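Local coordinates for MNMC2 (Aquifex aeolicus, PDB 3VYW), which transfers a methyl group from S-adenosylmethionine to the modified wobble uridine of tRNA, working without the oxidase domain to which such enzymes are usually fused, at residues Y63-H68 against A194-K199; L238-G243 against T255-K260; Y10-L15 against E25-I30. All blocks are in the same frame, centred on the assembly; numbering follows the deposited sequence.

Contact 1: Y63-H68 against A194-K199. With SAM (S-adenosylmethionine), chain E.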
loop_
_atom_site.group_PDB
_atom_site.type_symbol
_atom_site.label_atom_id
_atom_site.label_comp_id
_atom_site.label_asym_id
_atom_site.label_seq_id
_atom_site.Cartn_x
_atom_site.Cartn_y
_atom_site.Cartn_z
ATOM N N TYR A 63 8.409 -9.396 6.164
ATOM C CA TYR A 63 8.645 -8.248 5.347
ATOM C C TYR A 63 9.779 -7.399 5.826
ATOM O O TYR A 63 10.331 -6.631 5.098
ATOM C CB TYR A 63 7.401 -7.435 5.309
ATOM C CG TYR A 63 6.301 -8.153 4.650
ATOM C CD1 TYR A 63 5.327 -8.776 5.374
ATOM C CD2 TYR A 63 6.234 -8.207 3.295
ATOM C CE1 TYR A 63 4.316 -9.434 4.759
ATOM C CE2 TYR A 63 5.236 -8.861 2.684
ATOM C CZ TYR A 63 4.279 -9.456 3.421
ATOM O OH TYR A 63 3.298 -10.096 2.781
ATOM N N GLY A 64 10.123 -7.577 7.076
ATOM C CA GLY A 64 11.132 -6.794 7.718
ATOM C C GLY A 64 10.834 -5.336 7.852
ATOM O O GLY A 64 11.705 -4.529 7.726
ATOM N N GLU A 65 9.583 -5.038 8.126
ATOM C CA GLU A 65 9.106 -3.699 8.204
ATOM C C GLU A 65 8.093 -3.472 9.273
ATOM O O GLU A 65 7.378 -4.345 9.625
ATOM C CB GLU A 65 8.496 -3.327 6.884
ATOM C CG GLU A 65 9.435 -3.550 5.749
ATOM C CD GLU A 65 9.178 -2.628 4.620
ATOM O OE1 GLU A 65 8.025 -2.294 4.430
ATOM O OE2 GLU A 65 10.129 -2.245 3.937
ATOM N N PRO A 66 8.029 -2.260 9.761
ATOM C CA PRO A 66 6.947 -1.820 10.617
ATOM C C PRO A 66 5.651 -1.633 9.868
ATOM O O PRO A 66 5.637 -1.301 8.729
ATOM C CB PRO A 66 7.457 -0.507 11.153
ATOM C CG PRO A 66 8.378 -0.034 10.148
ATOM C CD PRO A 66 9.003 -1.203 9.523
ATOM N N TYR A 67 4.556 -1.885 10.530
ATOM C CA TYR A 67 3.255 -1.667 9.952
ATOM C C TYR A 67 3.108 -0.192 9.693
ATOM O O TYR A 67 2.475 0.238 8.756
ATOM C CB TYR A 67 2.209 -2.162 10.898
ATOM C CG TYR A 67 1.963 -3.608 10.790
ATOM C CD1 TYR A 67 2.948 -4.516 11.038
ATOM C CD2 TYR A 67 0.744 -4.067 10.434
ATOM C CE1 TYR A 67 2.713 -5.852 10.932
ATOM C CE2 TYR A 67 0.501 -5.383 10.330
ATOM C CZ TYR A 67 1.484 -6.271 10.574
ATOM O OH TYR A 67 1.191 -7.574 10.453
ATOM N N HIS A 68 3.743 0.570 10.558
ATOM C CA HIS A 68 3.801 1.980 10.447
ATOM C C HIS A 68 5.134 2.522 10.778
ATOM O O HIS A 68 5.904 1.880 11.441
ATOM C CB HIS A 68 2.769 2.596 11.323
ATOM C CG HIS A 68 1.435 2.642 10.698
ATOM N ND1 HIS A 68 0.524 1.704 10.906
ATOM C CD2 HIS A 68 0.887 3.540 9.820
ATOM C CE1 HIS A 68 -0.560 1.992 10.198
ATOM N NE2 HIS A 68 -0.334 3.119 9.531
ATOM N N ALA A 194 0.323 -1.023 1.721
ATOM C CA ALA A 194 1.015 -2.262 1.754
ATOM C C ALA A 194 2.396 -2.034 2.297
ATOM O O ALA A 194 2.782 -0.935 2.550
ATOM C CB ALA A 194 1.067 -2.858 0.385
ATOM N N PHE A 195 3.131 -3.097 2.485
ATOM C CA PHE A 195 4.514 -3.014 2.849
ATOM C C PHE A 195 5.207 -2.589 1.593
ATOM O O PHE A 195 4.640 -2.596 0.561
ATOM C CB PHE A 195 5.050 -4.335 3.383
ATOM C CG PHE A 195 4.567 -4.672 4.738
ATOM C CD1 PHE A 195 3.646 -5.642 4.914
ATOM C CD2 PHE A 195 5.018 -4.004 5.815
ATOM C CE1 PHE A 195 3.178 -5.940 6.142
ATOM C CE2 PHE A 195 4.556 -4.291 7.053
ATOM C CZ PHE A 195 3.634 -5.264 7.219
ATOM N N SER A 196 6.450 -2.220 1.692
ATOM C CA SER A 196 7.123 -1.468 0.679
ATOM C C SER A 196 7.232 -2.270 -0.596
ATOM O O SER A 196 7.173 -3.453 -0.563
ATOM C CB SER A 196 8.448 -0.995 1.225
ATOM O OG SER A 196 9.484 -1.316 0.384
ATOM N N PRO A 197 7.326 -1.620 -1.733
ATOM C CA PRO A 197 7.127 -2.306 -2.993
ATOM C C PRO A 197 8.098 -3.415 -3.312
ATOM O O PRO A 197 7.708 -4.361 -3.896
ATOM C CB PRO A 197 7.215 -1.176 -4.001
ATOM C CG PRO A 197 6.728 -0.010 -3.268
ATOM C CD PRO A 197 6.797 -0.268 -1.806
ATOM N N TYR A 198 9.353 -3.261 -2.975
ATOM C CA TYR A 198 10.297 -4.325 -3.141
ATOM C C TYR A 198 9.945 -5.486 -2.254
ATOM O O TYR A 198 10.055 -6.615 -2.633
ATOM C CB TYR A 198 11.697 -3.839 -2.875
ATOM C CG TYR A 198 12.200 -2.859 -3.873
ATOM C CD1 TYR A 198 13.229 -2.027 -3.571
ATOM C CD2 TYR A 198 11.640 -2.750 -5.103
ATOM C CE1 TYR A 198 13.698 -1.119 -4.471
ATOM C CE2 TYR A 198 12.113 -1.848 -6.010
ATOM C CZ TYR A 198 13.146 -1.040 -5.676
ATOM O OH TYR A 198 13.619 -0.123 -6.540
ATOM N N LYS A 199 9.555 -5.163 -1.048
ATOM C CA LYS A 199 9.098 -6.102 -0.066
ATOM C C LYS A 199 7.806 -6.823 -0.344
ATOM O O LYS A 199 7.685 -7.965 -0.023
ATOM C CB LYS A 199 8.983 -5.417 1.266
ATOM C CG LYS A 199 10.197 -5.549 2.107
ATOM C CD LYS A 199 11.339 -5.937 1.241
ATOM C CE LYS A 199 12.551 -5.127 1.566
ATOM N NZ LYS A 199 13.173 -5.657 2.780
HETATM N N SAM E . -2.856 -0.339 7.016
HETATM C CA SAM E . -2.389 -0.933 8.212
HETATM C C SAM E . -2.766 0.032 9.267
HETATM O O SAM E . -2.701 -0.222 10.444
HETATM O OXT SAM E . -3.198 1.092 8.924
HETATM C CB SAM E . -0.925 -1.223 7.965
HETATM C CG SAM E . -0.860 -2.496 7.114
HETATM S SD SAM E . 0.622 -3.042 6.664
HETATM C CE SAM E . 1.472 -1.792 6.058
HETATM C "C5'" SAM E . 0.511 -4.147 5.433
HETATM C "C4'" SAM E . -0.684 -5.108 5.474
HETATM O "O4'" SAM E . -0.924 -5.618 4.177
HETATM C "C3'" SAM E . -0.475 -6.336 6.335
HETATM O "O3'" SAM E . -1.652 -6.617 7.058
HETATM C "C2'" SAM E . -0.258 -7.446 5.345
HETATM O "O2'" SAM E . -0.691 -8.669 5.872
HETATM C "C1'" SAM E . -1.120 -7.016 4.206
HETATM N N9 SAM E . -0.822 -7.674 2.915
HETATM C C8 SAM E . 0.346 -7.848 2.344
HETATM N N7 SAM E . 0.244 -8.461 1.182
HETATM C C5 SAM E . -1.018 -8.702 0.980
HETATM C C6 SAM E . -1.816 -9.328 -0.064
HETATM N N6 SAM E . -1.275 -9.841 -1.156
HETATM N N1 SAM E . -3.105 -9.378 0.105
HETATM C C2 SAM E . -3.679 -8.878 1.158
HETATM N N3 SAM E . -3.023 -8.319 2.129
HETATM C C4 SAM E . -1.712 -8.195 2.117
#

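Contact 2: L238-G243 against T255-K260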
loop_
_atom_site.group_PDB
_atom_site.type_symbol
_atom_site.label_atom_id
_atom_site.label_comp_id
_atom_site.label_asym_id
_atom_site.label_seq_id
_atom_site.Cartn_x
_atom_site.Cartn_y
_atom_site.Cartn_z
ATOM N N LEU A 238 -1.686 4.539 -16.002
ATOM C CA LEU A 238 -3.092 4.257 -15.841
ATOM C C LEU A 238 -3.932 5.501 -15.931
ATOM O O LEU A 238 -5.117 5.443 -15.944
ATOM C CB LEU A 238 -3.330 3.553 -14.530
ATOM C CG LEU A 238 -2.814 2.134 -14.430
ATOM C CD1 LEU A 238 -2.972 1.598 -13.044
ATOM C CD2 LEU A 238 -3.532 1.239 -15.395
ATOM N N GLY A 239 -3.291 6.626 -16.077
ATOM C CA GLY A 239 -3.980 7.870 -16.234
ATOM C C GLY A 239 -4.206 8.742 -15.052
ATOM O O GLY A 239 -4.867 9.707 -15.164
ATOM N N PHE A 240 -3.642 8.403 -13.923
ATOM C CA PHE A 240 -3.719 9.244 -12.763
ATOM C C PHE A 240 -2.842 10.447 -12.895
ATOM O O PHE A 240 -1.891 10.431 -13.599
ATOM C CB PHE A 240 -3.299 8.480 -11.530
ATOM C CG PHE A 240 -4.235 7.417 -11.132
ATOM C CD1 PHE A 240 -4.070 6.165 -11.593
ATOM C CD2 PHE A 240 -5.255 7.665 -10.271
ATOM C CE1 PHE A 240 -4.917 5.179 -11.229
ATOM C CE2 PHE A 240 -6.116 6.683 -9.906
ATOM C CZ PHE A 240 -5.940 5.434 -10.383
ATOM N N LYS A 241 -3.200 11.492 -12.185
ATOM C CA LYS A 241 -2.382 12.647 -12.000
ATOM C C LYS A 241 -1.654 12.312 -10.748
ATOM O O LYS A 241 -2.231 11.859 -9.826
ATOM C CB LYS A 241 -3.242 13.868 -11.752
ATOM C CG LYS A 241 -4.081 14.323 -12.923
ATOM C CD LYS A 241 -5.266 15.140 -12.437
ATOM C CE LYS A 241 -5.598 16.237 -13.409
ATOM N NZ LYS A 241 -5.986 17.516 -12.771
ATOM N N VAL A 242 -0.364 12.498 -10.732
ATOM C CA VAL A 242 0.430 12.061 -9.629
ATOM C C VAL A 242 1.119 13.214 -8.961
ATOM O O VAL A 242 1.733 14.004 -9.589
ATOM C CB VAL A 242 1.448 11.032 -10.103
ATOM C CG1 VAL A 242 2.171 10.418 -8.946
ATOM C CG2 VAL A 242 0.774 9.984 -10.932
ATOM N N GLY A 243 0.996 13.284 -7.662
ATOM C CA GLY A 243 1.478 14.378 -6.880
ATOM C C GLY A 243 2.059 13.936 -5.581
ATOM O O GLY A 243 2.037 12.785 -5.256
ATOM N N THR A 255 2.585 9.914 -1.958
ATOM C CA THR A 255 2.027 10.090 -3.250
ATOM C C THR A 255 0.557 10.293 -3.174
ATOM O O THR A 255 -0.106 9.675 -2.421
ATOM C CB THR A 255 2.386 8.935 -4.172
ATOM O OG1 THR A 255 3.759 8.995 -4.445
ATOM C CG2 THR A 255 1.739 9.098 -5.458
ATOM N N VAL A 256 0.076 11.230 -3.958
ATOM C CA VAL A 256 -1.328 11.508 -4.063
ATOM C C VAL A 256 -1.728 11.411 -5.501
ATOM O O VAL A 256 -1.098 11.964 -6.340
ATOM C CB VAL A 256 -1.644 12.897 -3.576
ATOM C CG1 VAL A 256 -3.096 13.008 -3.244
ATOM C CG2 VAL A 256 -0.820 13.234 -2.366
ATOM N N ALA A 257 -2.771 10.660 -5.779
ATOM C CA ALA A 257 -3.202 10.449 -7.132
ATOM C C ALA A 257 -4.685 10.657 -7.324
ATOM O O ALA A 257 -5.467 10.408 -6.466
ATOM C CB ALA A 257 -2.802 9.075 -7.595
ATOM N N SER A 258 -5.063 11.163 -8.469
ATOM C CA SER A 258 -6.443 11.188 -8.837
ATOM C C SER A 258 -6.549 11.123 -10.320
ATOM O O SER A 258 -5.727 11.627 -11.009
ATOM C CB SER A 258 -7.095 12.444 -8.324
ATOM O OG SER A 258 -8.403 12.525 -8.784
ATOM N N LEU A 259 -7.557 10.453 -10.831
ATOM C CA LEU A 259 -7.817 10.505 -12.235
ATOM C C LEU A 259 -8.221 11.877 -12.690
ATOM O O LEU A 259 -7.755 12.354 -13.665
ATOM C CB LEU A 259 -8.928 9.555 -12.553
ATOM C CG LEU A 259 -8.588 8.135 -12.299
ATOM C CD1 LEU A 259 -9.836 7.309 -12.397
ATOM C CD2 LEU A 259 -7.609 7.698 -13.344
ATOM N N LYS A 260 -9.153 12.487 -11.991
ATOM C CA LYS A 260 -9.596 13.807 -12.365
ATOM C C LYS A 260 -9.554 14.932 -11.346
ATOM O O LYS A 260 -9.734 16.046 -11.718
ATOM C CB LYS A 260 -10.975 13.738 -12.982
ATOM C CG LYS A 260 -10.959 13.825 -14.477
ATOM C CD LYS A 260 -10.897 12.471 -15.095
ATOM C CE LYS A 260 -11.414 12.522 -16.506
ATOM N NZ LYS A 260 -10.382 12.259 -17.527
#

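Contact 3: Y10-L15 against E25-I30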
loop_
_atom_site.group_PDB
_atom_site.type_symbol
_atom_site.label_atom_id
_atom_site.label_comp_id
_atom_site.label_asym_id
_atom_site.label_seq_id
_atom_site.Cartn_x
_atom_site.Cartn_y
_atom_site.Cartn_z
ATOM N N TYR A 10 16.508 -19.611 -5.433
ATOM C CA TYR A 10 15.240 -19.255 -5.969
ATOM C C TYR A 10 15.428 -18.549 -7.262
ATOM O O TYR A 10 14.737 -18.793 -8.197
ATOM C CB TYR A 10 14.544 -18.353 -4.984
ATOM C CG TYR A 10 13.148 -18.015 -5.339
ATOM C CD1 TYR A 10 12.112 -18.590 -4.692
ATOM C CD2 TYR A 10 12.876 -17.109 -6.298
ATOM C CE1 TYR A 10 10.837 -18.281 -5.008
ATOM C CE2 TYR A 10 11.602 -16.809 -6.630
ATOM C CZ TYR A 10 10.593 -17.407 -5.971
ATOM O OH TYR A 10 9.323 -17.113 -6.265
ATOM N N LEU A 11 16.371 -17.638 -7.296
ATOM C CA LEU A 11 16.664 -16.919 -8.487
ATOM C C LEU A 11 17.182 -17.791 -9.572
ATOM O O LEU A 11 16.786 -17.680 -10.690
ATOM C CB LEU A 11 17.708 -15.870 -8.207
ATOM C CG LEU A 11 18.237 -15.252 -9.467
ATOM C CD1 LEU A 11 17.193 -14.355 -10.051
ATOM C CD2 LEU A 11 19.494 -14.505 -9.215
ATOM N N GLU A 12 18.114 -18.652 -9.241
ATOM C CA GLU A 12 18.679 -19.521 -10.228
ATOM C C GLU A 12 17.585 -20.387 -10.736
ATOM O O GLU A 12 17.469 -20.650 -11.885
ATOM C CB GLU A 12 19.750 -20.378 -9.611
ATOM C CG GLU A 12 21.120 -19.755 -9.629
ATOM C CD GLU A 12 22.102 -20.508 -8.792
ATOM O OE1 GLU A 12 23.299 -20.370 -9.019
ATOM O OE2 GLU A 12 21.675 -21.252 -7.905
ATOM N N SER A 13 16.762 -20.841 -9.844
ATOM C CA SER A 13 15.716 -21.698 -10.240
ATOM C C SER A 13 14.743 -21.020 -11.168
ATOM O O SER A 13 14.322 -21.604 -12.130
ATOM C CB SER A 13 15.041 -22.231 -9.004
ATOM O OG SER A 13 13.724 -22.557 -9.258
ATOM N N TYR A 14 14.361 -19.795 -10.864
ATOM C CA TYR A 14 13.421 -19.052 -11.682
ATOM C C TYR A 14 13.942 -18.716 -13.040
ATOM O O TYR A 14 13.224 -18.712 -13.985
ATOM C CB TYR A 14 12.967 -17.799 -10.973
ATOM C CG TYR A 14 12.037 -16.911 -11.746
ATOM C CD1 TYR A 14 10.746 -17.275 -11.986
ATOM C CD2 TYR A 14 12.445 -15.683 -12.201
ATOM C CE1 TYR A 14 9.898 -16.461 -12.671
ATOM C CE2 TYR A 14 11.595 -14.875 -12.881
ATOM C CZ TYR A 14 10.326 -15.281 -13.106
ATOM O OH TYR A 14 9.479 -14.482 -13.771
ATOM N N LEU A 15 15.201 -18.390 -13.131
ATOM C CA LEU A 15 15.744 -18.061 -14.421
ATOM C C LEU A 15 15.710 -19.250 -15.353
ATOM O O LEU A 15 15.481 -19.111 -16.525
ATOM C CB LEU A 15 17.131 -17.481 -14.304
ATOM C CG LEU A 15 17.213 -16.183 -13.548
ATOM C CD1 LEU A 15 18.647 -15.798 -13.311
ATOM C CD2 LEU A 15 16.436 -15.064 -14.194
ATOM N N GLU A 25 28.012 -11.016 -15.887
ATOM C CA GLU A 25 27.927 -9.730 -15.229
ATOM C C GLU A 25 26.491 -9.418 -14.948
ATOM O O GLU A 25 26.167 -8.909 -13.931
ATOM C CB GLU A 25 28.470 -8.572 -16.006
ATOM C CG GLU A 25 28.976 -7.343 -15.263
ATOM C CD GLU A 25 29.201 -7.498 -13.750
ATOM O OE1 GLU A 25 29.030 -8.591 -13.163
ATOM O OE2 GLU A 25 29.605 -6.512 -13.121
ATOM N N GLU A 26 25.640 -9.678 -15.875
ATOM C CA GLU A 26 24.238 -9.490 -15.688
ATOM C C GLU A 26 23.703 -10.346 -14.595
ATOM O O GLU A 26 22.891 -9.908 -13.840
ATOM C CB GLU A 26 23.500 -9.820 -16.956
ATOM C CG GLU A 26 23.245 -8.625 -17.824
ATOM C CD GLU A 26 22.721 -8.987 -19.176
ATOM O OE1 GLU A 26 22.732 -10.159 -19.515
ATOM O OE2 GLU A 26 22.288 -8.103 -19.900
ATOM N N PHE A 27 24.126 -11.595 -14.539
ATOM C CA PHE A 27 23.680 -12.465 -13.490
ATOM C C PHE A 27 24.123 -11.982 -12.138
ATOM O O PHE A 27 23.389 -12.041 -11.198
ATOM C CB PHE A 27 24.159 -13.883 -13.690
ATOM C CG PHE A 27 23.779 -14.782 -12.579
ATOM C CD1 PHE A 27 22.563 -15.372 -12.565
ATOM C CD2 PHE A 27 24.619 -14.975 -11.527
ATOM C CE1 PHE A 27 22.188 -16.171 -11.525
ATOM C CE2 PHE A 27 24.259 -15.769 -10.486
ATOM C CZ PHE A 27 23.038 -16.371 -10.484
ATOM N N ASN A 28 25.336 -11.520 -12.050
ATOM C CA ASN A 28 25.874 -11.092 -10.800
ATOM C C ASN A 28 25.109 -9.931 -10.261
ATOM O O ASN A 28 24.812 -9.873 -9.107
ATOM C CB ASN A 28 27.308 -10.673 -10.982
ATOM C CG ASN A 28 28.258 -11.836 -11.064
ATOM O OD1 ASN A 28 29.375 -11.681 -11.503
ATOM N ND2 ASN A 28 27.827 -12.988 -10.631
ATOM N N VAL A 29 24.828 -8.985 -11.117
ATOM C CA VAL A 29 24.101 -7.819 -10.744
ATOM C C VAL A 29 22.686 -8.072 -10.304
ATOM O O VAL A 29 22.269 -7.535 -9.328
ATOM C CB VAL A 29 24.099 -6.815 -11.868
ATOM C CG1 VAL A 29 23.091 -5.747 -11.601
ATOM C CG2 VAL A 29 25.453 -6.200 -11.997
ATOM N N ILE A 30 21.954 -8.906 -10.998
ATOM C CA ILE A 30 20.626 -9.216 -10.572
ATOM C C ILE A 30 20.640 -9.860 -9.232
ATOM O O ILE A 30 19.857 -9.541 -8.411
ATOM C CB ILE A 30 19.956 -10.223 -11.497
ATOM C CG1 ILE A 30 19.946 -9.748 -12.929
ATOM C CG2 ILE A 30 18.548 -10.496 -11.047
ATOM C CD1 ILE A 30 19.256 -8.439 -13.129
#

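Contact 1: Y63-H68 against A194-K199
Phe195 carries this contact, its ring held between Tyr63 on one face and bound S-adenosylmethionine on the other. CG of Phe195 is anti to its carbonyl carbon (chi1 -73°), and the ring extends across to segment 63-68. There it forms an offset stack with the Tyr63 ring, the centroids 4.5 Å apart and the planes 16° from parallel; CB of Tyr63 adds a CH-pi contact to the same face. Across the opposite face lies the methionine-ribose junction of the cofactor, C5' being 3.3 Å from CE1 of Phe195. The rim of the phenylalanine then meets Tyr67 in a T-shaped pair, CZ of Phe195 standing over the tyrosine face with the planes at 86°. Phe195 and Tyr67 thus flank the sulfonium, whose methyl carbon CE lies 3.5 Å from the carbonyl O of Tyr67, while Tyr63 backs Phe195 and reaches the adenine with its OH. An alanine in place of Tyr63 would remove the stacked ring and its OH, and would probably leave Phe195 less firmly held against the cofactor. Beside the cluster, the extended side chain of Glu65 reaches the backbone of the other segment, where Ser196 N donates to its OE1 at 3.2 Å, from above the carboxylate plane. CG of Lys199 rests against the carbonyl O of Tyr63, and the chain beyond it is bent; its NZ stays 4.7 Å from Glu65 OE2, where the opposite charges may still attract. Segment 63-68 includes edge strand 65-66 of the small antiparallel sheet, paired with strand 56-60, while segment 194-199 lies in the loop between strand 187-192 and helix 206-213, so the contact joins the small sheet to the loop that borders the cofactor site.

Contact 2: L238-G243 against T255-K260
An antiparallel beta hairpin, strands 241-246 and 253-258, closes one edge of the mixed sheet of the Rossmann-like methyltransferase fold, and this contact covers the end remote from the turn. Two hydrogen-bonded pairs, Lys241 with Ser258 and Gly243 with Val256, flank the non-hydrogen-bonded pair of Val242 and Ala257. Of the four bonds the straightest runs from Lys241 N to Ser258 O (2.8 Å, 174° at the hydrogen), although the donor sits above the carbonyl plane. Gly243 N instead meets Val256 O nearly along the C=O axis.

The tight part lies on the face bearing Val242 and Ala257, covered by helix 229-237. Val242, its CG1 anti to the backbone N (chi1 -172°), sets that methyl 3.8 Å from CG2 of Thr255, and also packs on Arg232, Leu235 and Leu236. The hydroxyl of Thr255 turns to other partners, Ser226 O and Arg232 NE. Phe240, next to this pair, touches Leu235 of the same helix and brings its CD2 to CB of Ala257 at 3.9 Å.

The loose part is the exposed end formed by Lys241 and Lys260: the aliphatic chain of Lys241 runs past the carbonyl O of Ser258, with CD 3.9 Å from Leu259 O, and Lys260 points away from the first segment. On the same face as Lys241, Val256 and Ser258 are instead buried, covered by Tyr221 of strand 220-224, and Ser258 OG is held by Ala261 N and Gly220 O. Gly239, the exposed approach to the strand, ends the preceding helix in a Schellman motif, its positive phi turning the chain toward the strand. Packing is tight again beyond the Lys241-Ser258 pair, where Leu259 leans back over Phe240 and its CD2 stands above the centre of the ring, 3.8 Å from the centroid.

Contact 3: Y10-L15 against E25-I30
Glu26 OE1 accepts one hydrogen bond, from the backbone N of Thr23 just before helix 24-37; Tyr14 OH is likewise held by one, with Asp298 of helix 292-303. Both lie beside an apolar interface between helices 3-18 and 24-37, with Phe27 at its centre. With CG anti to the backbone N (chi1 177°), Phe27 brings the outer edge of its ring, CD1, CE1 and CZ, against the ends of Leu11 and Leu15 and CG of Glu12. Its CE1 lies 3.9 Å from CD2 of Leu11, the two side chains running alongside each other in opposite senses, while CD1 of Leu15 reaches the ring edge near its plane. CG of Glu12 comes within 4.0 Å of CZ of Phe27, so the glutamate contributes its methylene rather than its charge. Ile30, one turn on, adds only a looser touch, CG2 to CD1 of Leu11 at 4.2 Å. The segment axes are 11.8 Å apart at 131°, so side-chain tips bridge the gap. Leu11 also packs on Leu31 and Phe34 of helix 24-37. Two successive helices joined by a short connection and packed through apolar side chains form a splayed helical hairpin (helix-loop-helix).

How the contacts relate
Along the chain the contacts come in series: contact 3 at the N-terminus is complete before contact 1 begins, and contact 1 before contact 2. None touches another. Contact 1 lies about 22 Å centre to centre from contact 2 and about 23 Å from contact 3, whereas contacts 2 and 3 are about 34 Å apart. Contacts 1 and 2 are tied to the same mixed sheet: the loop 194-199 follows its strand 187-192, and strands 253-258 and 241-246 complete its edge. Contact 3 lies outside that sheet, among helices 3-18, 24-37 and 292-303. The cofactor site thus lies where the small sheet meets the mixed-sheet loop, with helical pair and hairpin away from it.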